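Local atomic coordinates of CurF (Lyngbya majuscula, PDB entry 5DP2), a protein that probably catalyses an NADPH-dependent reductive closure of a cyclopropane ring on a carrier-protein-bound intermediate in the biosynthesis of curacin A. Residues P8-L13 / N111-F116; G81-V85 / A136-M141; A154-E160 / G251-E255. All coordinates share one frame. Where two conformers were deposited one is given. Residue numbers count along the deposited sequence, not the author numbering.

Contact 1 (P8-L13 / N111-F116)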
ATOM      1  N   PRO A   8      -6.865  24.859 -11.923  1.00 35.86           N
ATOM      2  CA  PRO A   8      -6.276  23.974 -12.936  1.00 27.96           C
ATOM      3  C   PRO A   8      -7.283  23.486 -13.991  1.00 23.60           C
ATOM      4  O   PRO A   8      -8.495  23.544 -13.768  1.00 33.78           O
ATOM      5  CB  PRO A   8      -5.736  22.789 -12.104  1.00 33.58           C
ATOM      6  CG  PRO A   8      -6.515  22.817 -10.829  1.00 32.48           C
ATOM      7  CD  PRO A   8      -6.827  24.266 -10.574  1.00 36.28           C
ATOM      8  N   GLN A   9      -6.779  22.998 -15.123  1.00 19.65           N
ATOM      9  CA  GLN A   9      -7.633  22.385 -16.152  1.00 15.94           C
ATOM     10  C   GLN A   9      -7.969  20.981 -15.679  1.00 12.78           C
ATOM     11  O   GLN A   9      -7.038  20.188 -15.488  1.00 15.59           O
ATOM     12  CB  GLN A   9      -6.910  22.301 -17.510  1.00 20.41           C
ATOM     13  CG  GLN A   9      -6.258  23.596 -17.962  1.00 22.74           C
ATOM     14  CD  GLN A   9      -4.934  23.422 -18.709  1.00 22.47           C
ATOM     15  OE1 GLN A   9      -4.313  22.352 -18.727  1.00 26.34           O
ATOM     16  NE2 GLN A   9      -4.483  24.507 -19.312  1.00 23.14           N
ATOM     17  N   PRO A  10      -9.277  20.667 -15.386  1.00 10.59           N
ATOM     18  CA  PRO A  10      -9.533  19.336 -14.775  1.00  8.26           C
ATOM     19  C   PRO A  10      -9.197  18.207 -15.732  1.00  7.14           C
ATOM     20  O   PRO A  10      -9.627  18.194 -16.903  1.00  7.86           O
ATOM     21  CB  PRO A  10     -11.013  19.372 -14.447  1.00 11.80           C
ATOM     22  CG  PRO A  10     -11.338  20.848 -14.350  1.00 14.10           C
ATOM     23  CD  PRO A  10     -10.473  21.510 -15.368  1.00 12.88           C
ATOM     24  N   VAL A  11      -8.450  17.242 -15.192  1.00  6.19           N
ATOM     25  CA  VAL A  11      -8.051  16.047 -15.930  1.00  5.79           C
ATOM     26  C   VAL A  11      -8.171  14.812 -15.022  1.00  5.37           C
ATOM     27  O   VAL A  11      -8.333  14.917 -13.796  1.00  6.06           O
ATOM     28  CB  VAL A  11      -6.619  16.162 -16.508  1.00  6.43           C
ATOM     29  CG1 VAL A  11      -6.551  17.172 -17.631  1.00  7.81           C
ATOM     30  CG2 VAL A  11      -5.605  16.490 -15.420  1.00  7.03           C
ATOM     31  N   GLN A  12      -8.060  13.644 -15.640  1.00  5.37           N
ATOM     32  CA  GLN A  12      -8.067  12.360 -14.934  1.00  5.23           C
ATOM     33  C   GLN A  12      -7.155  11.395 -15.690  1.00  5.29           C
ATOM     34  O   GLN A  12      -7.203  11.341 -16.927  1.00  6.02           O
ATOM     35  CB  GLN A  12      -9.478  11.789 -14.824  1.00  5.38           C
ATOM     36  CG  GLN A  12      -9.532  10.438 -14.118  1.00  5.31           C
ATOM     37  CD  GLN A  12     -10.964  10.034 -13.846  1.00  5.41           C
ATOM     38  OE1 GLN A  12     -11.651   9.492 -14.724  1.00  6.16           O
ATOM     39  NE2 GLN A  12     -11.434  10.322 -12.646  1.00  5.86           N
ATOM     40  N   LEU A  13      -6.348  10.634 -14.956  1.00  5.24           N
ATOM     41  CA  LEU A  13      -5.417   9.684 -15.586  1.00  5.50           C
ATOM     42  C   LEU A  13      -6.207   8.476 -16.090  1.00  5.53           C
ATOM     43  O   LEU A  13      -6.973   7.853 -15.361  1.00  5.75           O
ATOM     44  CB  LEU A  13      -4.372   9.257 -14.543  1.00  5.35           C
ATOM     45  CG  LEU A  13      -3.175   8.487 -15.105  1.00  6.26           C
ATOM     46  CD1 LEU A  13      -2.337   9.359 -15.998  1.00  7.62           C
ATOM     47  CD2 LEU A  13      -2.344   7.966 -13.929  1.00  6.54           C
ATOM     48  N   ASN A 111      -9.734   6.785  -7.684  1.00  4.96           N
ATOM     49  CA  ASN A 111      -9.573   7.776  -8.761  1.00  5.08           C
ATOM     50  C   ASN A 111      -8.757   8.987  -8.297  1.00  4.69           C
ATOM     51  O   ASN A 111      -8.905  10.082  -8.818  1.00  5.63           O
ATOM     52  CB  ASN A 111     -10.943   8.237  -9.279  1.00  5.63           C
ATOM     53  CG  ASN A 111     -11.776   8.928  -8.218  1.00  5.98           C
ATOM     54  OD1 ASN A 111     -11.481   8.826  -7.026  1.00  6.78           O
ATOM     55  ND2 ASN A 111     -12.821   9.615  -8.631  1.00  8.00           N
ATOM     56  N   ALA A 112      -7.858   8.807  -7.309  1.00  4.63           N
ATOM     57  CA  ALA A 112      -7.077   9.952  -6.822  1.00  4.91           C
ATOM     58  C   ALA A 112      -6.145  10.570  -7.859  1.00  4.61           C
ATOM     59  O   ALA A 112      -5.753  11.721  -7.668  1.00  5.45           O
ATOM     60  CB  ALA A 112      -6.323   9.620  -5.553  1.00  5.62           C
ATOM     61  N   PHE A 113      -5.791   9.848  -8.944  1.00  4.50           N
ATOM     62  CA  PHE A 113      -5.090  10.489 -10.063  1.00  4.89           C
ATOM     63  C   PHE A 113      -6.118  11.256 -10.915  1.00  4.97           C
ATOM     64  O   PHE A 113      -6.450  10.876 -12.044  1.00  5.44           O
ATOM     65  CB  PHE A 113      -4.304   9.474 -10.905  1.00  5.29           C
ATOM     66  CG  PHE A 113      -2.988   9.032 -10.317  1.00  5.11           C
ATOM     67  CD1 PHE A 113      -1.870   9.828 -10.458  1.00  6.75           C
ATOM     68  CD2 PHE A 113      -2.831   7.804  -9.700  1.00  5.66           C
ATOM     69  CE1 PHE A 113      -0.623   9.427  -9.947  1.00  8.23           C
ATOM     70  CE2 PHE A 113      -1.585   7.384  -9.210  1.00  6.69           C
ATOM     71  CZ  PHE A 113      -0.498   8.218  -9.322  1.00  7.48           C
ATOM     72  N   SER A 114      -6.595  12.366 -10.344  1.00  5.34           N
ATOM     73  CA  SER A 114      -7.575  13.276 -10.929  1.00  5.55           C
ATOM     74  C   SER A 114      -7.320  14.642 -10.321  1.00  5.37           C
ATOM     75  O   SER A 114      -6.898  14.742  -9.172  1.00  6.39           O
ATOM     76  CB  SER A 114      -9.011  12.886 -10.568  1.00  6.06           C
ATOM     77  OG  SER A 114      -9.361  11.586 -11.003  1.00  6.42           O
ATOM     78  N   SER A 115      -7.664  15.707 -11.040  1.00  5.45           N
ATOM     79  CA  SER A 115      -7.521  17.033 -10.459  1.00  5.71           C
ATOM     80  C   SER A 115      -8.425  17.213  -9.234  1.00  5.46           C
ATOM     81  O   SER A 115      -8.011  17.809  -8.219  1.00  5.85           O
ATOM     82  CB  SER A 115      -7.867  18.095 -11.496  1.00  6.45           C
ATOM     83  OG  SER A 115      -7.137  17.920 -12.700  1.00  6.98           O
ATOM     84  N   PHE A 116      -9.661  16.729  -9.346  1.00  5.64           N
ATOM     85  CA  PHE A 116     -10.669  16.847  -8.302  1.00  6.34           C
ATOM     86  C   PHE A 116     -11.328  15.486  -8.109  1.00  6.34           C
ATOM     87  O   PHE A 116     -11.552  14.778  -9.096  1.00  8.25           O
ATOM     88  CB  PHE A 116     -11.745  17.872  -8.652  1.00  7.42           C
ATOM     89  CG  PHE A 116     -11.187  19.268  -8.839  1.00  7.59           C
ATOM     90  CD1 PHE A 116     -10.993  20.119  -7.756  1.00  7.50           C
ATOM     91  CD2 PHE A 116     -10.826  19.720 -10.097  1.00  8.65           C
ATOM     92  CE1 PHE A 116     -10.441  21.374  -7.931  1.00  8.17           C
ATOM     93  CE2 PHE A 116     -10.275  20.965 -10.272  1.00  9.62           C
ATOM     94  CZ  PHE A 116     -10.085  21.798  -9.193  1.00  9.53           C
TER
HETATM   95  O   HOH W   1     -10.732  16.062 -12.256  1.00  9.33           O
HETATM   96  O   HOH W   2     -13.984   9.599 -11.336  1.00  7.65           O
HETATM   97  O   HOH W   3      -7.450   8.085 -12.664  1.00  5.70           O

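Contact 2 (G81-V85 / A136-M141)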
ATOM      1  N   GLY A  81      -5.353   5.612  -8.537  1.00  5.21           N
ATOM      2  CA  GLY A  81      -5.171   6.403  -7.327  1.00  5.72           C
ATOM      3  C   GLY A  81      -5.988   5.797  -6.202  1.00  5.25           C
ATOM      4  O   GLY A  81      -7.149   6.202  -5.965  1.00  5.66           O
ATOM      5  N   VAL A  82      -5.401   4.828  -5.510  1.00  5.28           N
ATOM      6  CA  VAL A  82      -6.067   4.088  -4.468  1.00  5.53           C
ATOM      7  C   VAL A  82      -5.892   4.744  -3.088  1.00  5.16           C
ATOM      8  O   VAL A  82      -6.352   4.219  -2.073  1.00  5.89           O
ATOM      9  CB  VAL A  82      -5.658   2.595  -4.488  1.00  6.16           C
ATOM     10  CG1 VAL A  82      -6.102   1.925  -5.783  1.00  8.25           C
ATOM     11  CG2 VAL A  82      -4.156   2.414  -4.265  1.00  6.69           C
ATOM     12  N   GLU A  83      -5.259   5.915  -3.079  1.00  4.92           N
ATOM     13  CA  GLU A  83      -5.002   6.705  -1.894  1.00  5.01           C
ATOM     14  C   GLU A  83      -4.509   8.061  -2.394  1.00  4.85           C
ATOM     15  O   GLU A  83      -4.039   8.185  -3.531  1.00  5.50           O
ATOM     16  CB  GLU A  83      -3.911   6.048  -1.016  1.00  5.53           C
ATOM     17  CG  GLU A  83      -2.599   5.816  -1.773  1.00  6.13           C
ATOM     18  CD  GLU A  83      -1.468   5.212  -0.948  1.00  5.63           C
ATOM     19  OE1 GLU A  83      -1.369   5.581   0.258  1.00  5.87           O
ATOM     20  OE2 GLU A  83      -0.696   4.405  -1.515  1.00  6.61           O
ATOM     21  N   GLY A  84      -4.586   9.073  -1.549  1.00  5.67           N
ATOM     22  CA  GLY A  84      -3.955  10.338  -1.836  1.00  6.01           C
ATOM     23  C   GLY A  84      -4.288  11.373  -0.800  1.00  5.26           C
ATOM     24  O   GLY A  84      -4.900  11.041   0.237  1.00  6.04           O
ATOM     25  N   VAL A  85      -3.870  12.612  -1.057  1.00  5.17           N
ATOM     26  CA  VAL A  85      -4.086  13.703  -0.103  0.71  5.13           C
ATOM     27  C   VAL A  85      -4.450  14.963  -0.849  1.00  5.06           C
ATOM     28  O   VAL A  85      -4.036  15.167  -2.000  1.00  6.46           O
ATOM     29  CB  VAL A  85      -2.837  13.978   0.785  0.71  6.22           C
ATOM     30  CG1 VAL A  85      -2.477  12.772   1.635  0.71  6.95           C
ATOM     31  CG2 VAL A  85      -1.656  14.416  -0.053  0.71  6.91           C
ATOM     32  N   ALA A 136       2.504  13.077   3.826  1.00  6.17           N
ATOM     33  CA  ALA A 136       1.255  12.416   4.195  1.00  6.02           C
ATOM     34  C   ALA A 136       0.788  11.437   3.124  1.00  5.49           C
ATOM     35  O   ALA A 136       0.126  10.459   3.429  1.00  6.19           O
ATOM     36  CB  ALA A 136       0.167  13.427   4.525  1.00  6.79           C
ATOM     37  N   ALA A 137       1.162  11.712   1.866  1.00  5.82           N
ATOM     38  CA  ALA A 137       0.811  10.841   0.734  1.00  5.84           C
ATOM     39  C   ALA A 137       1.502   9.493   0.807  1.00  5.52           C
ATOM     40  O   ALA A 137       1.132   8.600   0.045  1.00  6.62           O
ATOM     41  CB  ALA A 137       1.125  11.525  -0.582  1.00  6.96           C
ATOM     42  N   THR A 138       2.490   9.319   1.695  1.00  5.25           N
ATOM     43  CA  THR A 138       3.128   8.015   1.833  1.00  5.44           C
ATOM     44  C   THR A 138       2.382   7.072   2.759  1.00  5.51           C
ATOM     45  O   THR A 138       2.764   5.902   2.851  1.00  6.69           O
ATOM     46  CB  THR A 138       4.591   8.148   2.324  1.00  5.60           C
ATOM     47  OG1 THR A 138       4.629   8.522   3.713  1.00  5.80           O
ATOM     48  CG2 THR A 138       5.413   9.069   1.486  1.00  6.37           C
ATOM     49  N   ILE A 139       1.342   7.540   3.461  1.00  5.30           N
ATOM     50  CA  ILE A 139       0.829   6.794   4.617  1.00  5.74           C
ATOM     51  C   ILE A 139      -0.184   5.693   4.307  1.00  5.26           C
ATOM     52  O   ILE A 139      -0.017   4.563   4.751  1.00  5.63           O
ATOM     53  CB  ILE A 139       0.218   7.777   5.666  1.00  6.44           C
ATOM     54  CG1 ILE A 139       1.305   8.682   6.237  1.00  7.51           C
ATOM     55  CG2 ILE A 139      -0.513   6.999   6.754  1.00  7.12           C
ATOM     56  CD1 ILE A 139       0.789   9.770   7.150  1.00  8.75           C
ATOM     57  N   PHE A 140      -1.293   6.037   3.624  1.00  4.94           N
ATOM     58  CA  PHE A 140      -2.512   5.228   3.733  1.00  4.78           C
ATOM     59  C   PHE A 140      -2.354   3.757   3.339  1.00  4.40           C
ATOM     60  O   PHE A 140      -2.519   2.864   4.174  1.00  4.71           O
ATOM     61  CB  PHE A 140      -3.656   5.891   2.928  1.00  4.81           C
ATOM     62  CG  PHE A 140      -4.964   5.167   3.025  1.00  4.86           C
ATOM     63  CD1 PHE A 140      -5.819   5.367   4.114  1.00  5.58           C
ATOM     64  CD2 PHE A 140      -5.352   4.254   2.054  1.00  5.19           C
ATOM     65  CE1 PHE A 140      -7.008   4.669   4.212  1.00  6.25           C
ATOM     66  CE2 PHE A 140      -6.548   3.558   2.145  1.00  5.86           C
ATOM     67  CZ  PHE A 140      -7.368   3.761   3.240  1.00  6.51           C
ATOM     68  N   MET A 141      -2.098   3.462   2.065  1.00  4.59           N
ATOM     69  CA  MET A 141      -2.180   2.073   1.688  0.65  4.62           C
ATOM     70  C   MET A 141      -1.077   1.248   2.363  1.00  4.35           C
ATOM     71  O   MET A 141      -1.325   0.131   2.843  1.00  5.15           O
ATOM     72  CB  MET A 141      -2.166   1.928   0.173  0.65  5.42           C
ATOM     73  CG  MET A 141      -2.455   0.537  -0.309  0.65  6.13           C
ATOM     74  SD  MET A 141      -4.043  -0.175   0.123  0.65  8.69           S
ATOM     75  CE  MET A 141      -5.092   0.617  -1.089  0.65 10.48           C
TER
HETATM   76  O   HOH W   4       0.946   4.327   1.332  1.00  5.38           O
HETATM   77  O   HOH W   5      -1.640   8.339   0.070  1.00  7.88           O

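Contact 3 (A154-E160 / G251-E255)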
ATOM      1  N   ALA A 154      -1.827 -11.002  12.617  1.00  6.60           N
ATOM      2  CA  ALA A 154      -0.741 -11.768  13.220  1.00  6.87           C
ATOM      3  C   ALA A 154      -0.504 -11.488  14.697  1.00  6.57           C
ATOM      4  O   ALA A 154       0.108 -12.309  15.369  1.00  7.51           O
ATOM      5  CB  ALA A 154       0.531 -11.589  12.451  1.00  7.93           C
ATOM      6  N   LYS A 155      -0.898 -10.308  15.171  1.00  6.62           N
ATOM      7  CA  LYS A 155      -0.746  -9.939  16.590  1.00  7.53           C
ATOM      8  C   LYS A 155       0.720 -10.049  17.040  1.00  6.84           C
ATOM      9  O   LYS A 155       1.042 -10.694  18.033  1.00  7.63           O
ATOM     10  CB  LYS A 155      -1.704 -10.753  17.471  1.00  8.94           C
ATOM     11  CG  LYS A 155      -3.165 -10.566  17.060  1.00 10.42           C
ATOM     12  CD  LYS A 155      -4.128 -11.363  17.901  1.00 14.12           C
ATOM     13  CE  LYS A 155      -5.555 -11.233  17.413  1.00 19.51           C
ATOM     14  NZ  LYS A 155      -6.462 -12.106  18.200  1.00 27.43           N
ATOM     15  N   VAL A 156       1.607  -9.363  16.340  1.00  6.81           N
ATOM     16  CA  VAL A 156       3.044  -9.363  16.671  0.74  6.76           C
ATOM     17  C   VAL A 156       3.261  -8.889  18.121  1.00  6.86           C
ATOM     18  O   VAL A 156       2.712  -7.858  18.526  1.00  7.98           O
ATOM     19  CB  VAL A 156       3.824  -8.433  15.712  0.74  6.77           C
ATOM     20  CG1 VAL A 156       5.270  -8.217  16.182  0.74  7.23           C
ATOM     21  CG2 VAL A 156       3.854  -9.003  14.309  0.74  7.48           C
ATOM     22  N   GLN A 157       4.103  -9.611  18.842  1.00  7.54           N
ATOM     23  CA  GLN A 157       4.444  -9.337  20.227  1.00  7.80           C
ATOM     24  C   GLN A 157       5.917  -8.938  20.352  1.00  7.72           C
ATOM     25  O   GLN A 157       6.753  -9.359  19.546  1.00  7.80           O
ATOM     26  CB  GLN A 157       4.191 -10.587  21.095  1.00  9.02           C
ATOM     27  CG  GLN A 157       2.756 -11.079  21.072  1.00 10.40           C
ATOM     28  CD  GLN A 157       1.814 -10.057  21.630  1.00 12.23           C
ATOM     29  OE1 GLN A 157       1.966  -9.632  22.774  1.00 15.83           O
ATOM     30  NE2 GLN A 157       0.829  -9.657  20.843  1.00 12.76           N
ATOM     31  N   PRO A 158       6.275  -8.222  21.440  1.00  8.42           N
ATOM     32  CA  PRO A 158       7.679  -7.895  21.650  1.00  8.43           C
ATOM     33  C   PRO A 158       8.542  -9.145  21.705  1.00  8.18           C
ATOM     34  O   PRO A 158       8.158 -10.159  22.305  1.00 10.09           O
ATOM     35  CB  PRO A 158       7.668  -7.157  22.986  1.00  9.70           C
ATOM     36  CG  PRO A 158       6.280  -6.588  23.086  1.00 10.99           C
ATOM     37  CD  PRO A 158       5.392  -7.611  22.452  1.00  9.90           C
ATOM     38  N   GLY A 159       9.692  -9.062  21.063  1.00  7.86           N
ATOM     39  CA  GLY A 159      10.660 -10.144  21.068  1.00  8.38           C
ATOM     40  C   GLY A 159      10.504 -11.168  19.958  1.00  8.72           C
ATOM     41  O   GLY A 159      11.407 -11.992  19.749  1.00 11.46           O
ATOM     42  N   GLU A 160       9.372 -11.186  19.266  1.00  7.56           N
ATOM     43  CA  GLU A 160       9.179 -12.174  18.218  1.00  7.38           C
ATOM     44  C   GLU A 160      10.039 -11.863  16.997  1.00  6.86           C
ATOM     45  O   GLU A 160      10.399 -10.722  16.756  1.00  9.19           O
ATOM     46  CB  GLU A 160       7.702 -12.248  17.852  1.00  7.31           C
ATOM     47  CG  GLU A 160       6.887 -12.865  18.977  1.00  8.49           C
ATOM     48  CD  GLU A 160       5.447 -13.138  18.556  1.00  8.20           C
ATOM     49  OE1 GLU A 160       4.792 -12.227  18.000  1.00  9.27           O
ATOM     50  OE2 GLU A 160       4.969 -14.273  18.781  1.00 10.05           O
ATOM     51  N   GLY A 251       3.794 -20.617  13.625  1.00  6.84           N
ATOM     52  CA  GLY A 251       4.072 -19.332  12.992  1.00  6.45           C
ATOM     53  C   GLY A 251       2.885 -18.816  12.182  1.00  6.00           C
ATOM     54  O   GLY A 251       2.002 -19.568  11.772  1.00  6.82           O
ATOM     55  N   ARG A 252       2.919 -17.495  11.958  1.00  5.85           N
ATOM     56  CA  ARG A 252       1.863 -16.777  11.266  1.00  5.56           C
ATOM     57  C   ARG A 252       2.390 -16.263   9.926  1.00  5.58           C
ATOM     58  O   ARG A 252       3.371 -15.523   9.872  1.00  6.77           O
ATOM     59  CB  ARG A 252       1.300 -15.654  12.130  1.00  6.22           C
ATOM     60  CG  ARG A 252       0.661 -16.154  13.437  1.00  6.86           C
ATOM     61  CD  ARG A 252       1.570 -16.101  14.655  1.00  6.94           C
ATOM     62  NE  ARG A 252       1.709 -14.734  15.144  1.00  6.74           N
ATOM     63  CZ  ARG A 252       2.627 -14.350  16.036  1.00  6.45           C
ATOM     64  NH1 ARG A 252       3.585 -15.176  16.429  1.00  7.53           N
ATOM     65  NH2 ARG A 252       2.597 -13.115  16.486  1.00  6.83           N
ATOM     66  N   TYR A 253       1.695 -16.661   8.857  1.00  5.61           N
ATOM     67  CA  TYR A 253       2.074 -16.353   7.479  1.00  5.62           C
ATOM     68  C   TYR A 253       1.094 -15.338   6.919  1.00  5.05           C
ATOM     69  O   TYR A 253      -0.051 -15.697   6.631  1.00  5.94           O
ATOM     70  CB  TYR A 253       2.098 -17.670   6.678  1.00  6.10           C
ATOM     71  CG  TYR A 253       2.264 -17.591   5.200  1.00  6.09           C
ATOM     72  CD1 TYR A 253       2.770 -16.485   4.553  1.00  7.17           C
ATOM     73  CD2 TYR A 253       1.810 -18.662   4.404  1.00  7.00           C
ATOM     74  CE1 TYR A 253       2.794 -16.405   3.156  1.00  6.75           C
ATOM     75  CE2 TYR A 253       1.829 -18.596   3.027  1.00  7.51           C
ATOM     76  CZ  TYR A 253       2.308 -17.465   2.406  1.00  7.40           C
ATOM     77  OH  TYR A 253       2.241 -17.373   1.038  1.00  7.71           O
ATOM     78  N   ILE A 254       1.555 -14.099   6.792  1.00  5.03           N
ATOM     79  CA  ILE A 254       0.770 -13.018   6.206  1.00  5.37           C
ATOM     80  C   ILE A 254       1.123 -12.944   4.730  1.00  5.58           C
ATOM     81  O   ILE A 254       2.293 -12.794   4.361  1.00  6.73           O
ATOM     82  CB  ILE A 254       1.078 -11.669   6.864  1.00  6.09           C
ATOM     83  CG1 ILE A 254       0.942 -11.706   8.395  1.00  7.91           C
ATOM     84  CG2 ILE A 254       0.196 -10.600   6.257  1.00  9.01           C
ATOM     85  CD1 ILE A 254       1.687 -10.552   9.025  1.00  8.16           C
ATOM     86  N   GLU A 255       0.094 -13.032   3.864  1.00  5.61           N
ATOM     87  CA  GLU A 255       0.312 -12.986   2.418  1.00  5.55           C
ATOM     88  C   GLU A 255      -0.490 -11.833   1.830  1.00  5.55           C
ATOM     89  O   GLU A 255      -1.753 -11.858   1.886  1.00  6.19           O
ATOM     90  CB  GLU A 255      -0.065 -14.314   1.755  1.00  6.36           C
ATOM     91  CG  GLU A 255       0.214 -14.347   0.247  1.00  7.07           C
ATOM     92  CD  GLU A 255       1.680 -14.058  -0.080  1.00  6.97           C
ATOM     93  OE1 GLU A 255       2.518 -14.946   0.228  1.00  7.58           O
ATOM     94  OE2 GLU A 255       2.003 -12.976  -0.603  1.00  8.28           O
TER

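Contact 1 (P8-L13 / N111-F116)
A single antiparallel beta bridge, Q12 with S114, joins the N-terminal strand to the loop ahead of strand 116-119 at the periphery of the GroES-like domain of this medium-chain dehydrogenase/reductase fold. The CA atoms of Q12 and S114 lie 4.1 Å apart. Backbone bonds flank the bridge: S115 N donates to V11 O (2.9 Å), and L13 N donates to F113 O (2.9 Å, nearly linear), a carbonyl presented by an inverse gamma turn centred on F113. Side chains add to the bridge. S115 OG accepts V11 N at 2.9 Å, and Q12 NE2 donates to S114 OG at 2.9 Å, while Q12 OE1 is held by R14 and R69. At the exposed end the rings of P8 and P10 pack obliquely on F116, whose ring also makes a cation-pi contact with R31. At the inner end the side chains meet through apolar contacts, beside W26: L13 CB lies 3.6 Å from F113 CB, and L13 CD2 sits over the F113 ring face, 4.2 Å from its centroid.

Contact 2 (G81-V85 / A136-M141)
E83 reaches from the strand 83-91 region across the turn that leads into helix 140-153, its side chain overlapping the backbone of F140 and M141. The contact lies deep in the medium-chain dehydrogenase/reductase fold, where a strand of the GroES-like domain meets the start of a helix leading toward the Rossmann sheet. E83 OE1 accepts M141 N at 2.9 Å in an almost straight bond. The same oxygen takes protons from two waters, each 2.8 Å away, which also donate to A137 O and T138 O, so the carboxylate is tied to a type I turn spanning A136 to I139. E83 OE2 is engaged elsewhere, by N49 and in a salt bridge with K336. Apolar contacts lie toward both ends of segment 81-85: V85 packs on A136 and A137, its CG2 4.0 Å from A137 CB, and V82 meets M141, whose side chain comes within about 4 Å of the bound NADP. There V82 CG2 lies 3.8 Å from M141 CE.

Contact 3 (A154-E160 / G251-E255)
R252 and A154 bury the most surface here, 103 and 73 Å², followed by E160 with 30 Å². The R252 side chain extends from strand 251-255 to the loop joining helix 140-153 to strand 161-164, and its guanidinium meets that loop edge-on. A154 O accepts from both R252 NE (2.9 Å) and R252 NH2 (2.8 Å). E160 completes the grip with a two-pronged salt bridge: R252 NH2 donates to E160 OE1 at 2.8 Å and R252 NH1 to E160 OE2 at 2.9 Å. NH2 is thus shared between a carbonyl just beyond the helix and the carboxylate at the far side of the loop.

A154 also supplies the apolar part of the contact. Its CB lies 4.1 Å from R252 CB and 3.8 Å from I254 CD1; R252 and I254, alternate residues on the strand, point toward the loop, whereas Y253 between them points away and packs on helix 239-245.

The loop is itself braced around E160. Q157 N donates to E160 OE1 at 2.8 Å, and a type II turn from Q157 to E160 is closed by E160 N to Q157 O at 3.2 Å, with G159 at the positive phi such a turn favours. V229 of strand 227-232 touches both R252 and I254. The arrangement belongs to the Rossmann-fold NADP-binding domain, with a helix-to-strand loop bound to a strand of its parallel sheet.

Overall arrangement
Contacts 1 and 2 adjoin: both involve the GroES-like domain, contact 2 where it meets the helix that leads to the Rossmann sheet. Their centres are 15 Å apart, and A112 N approaches G81 O at 3.0 Å, probably as a hydrogen bond. Contact 3 stands apart in the Rossmann domain, its centre 39 Å from that of contact 1, on the opposite side of the chain's centre. Helix 140-153 connects the two regions, beginning in contact 2 and ending just before A154 in contact 3. Contact 2 is fully buried, with a carboxylate satisfied by a backbone amide, waters, an asparagine and a lysine. The partly buried contacts differ: contact 1 uses mainly backbone pairing and neutral side chains, contact 3 an arginine-glutamate salt bridge.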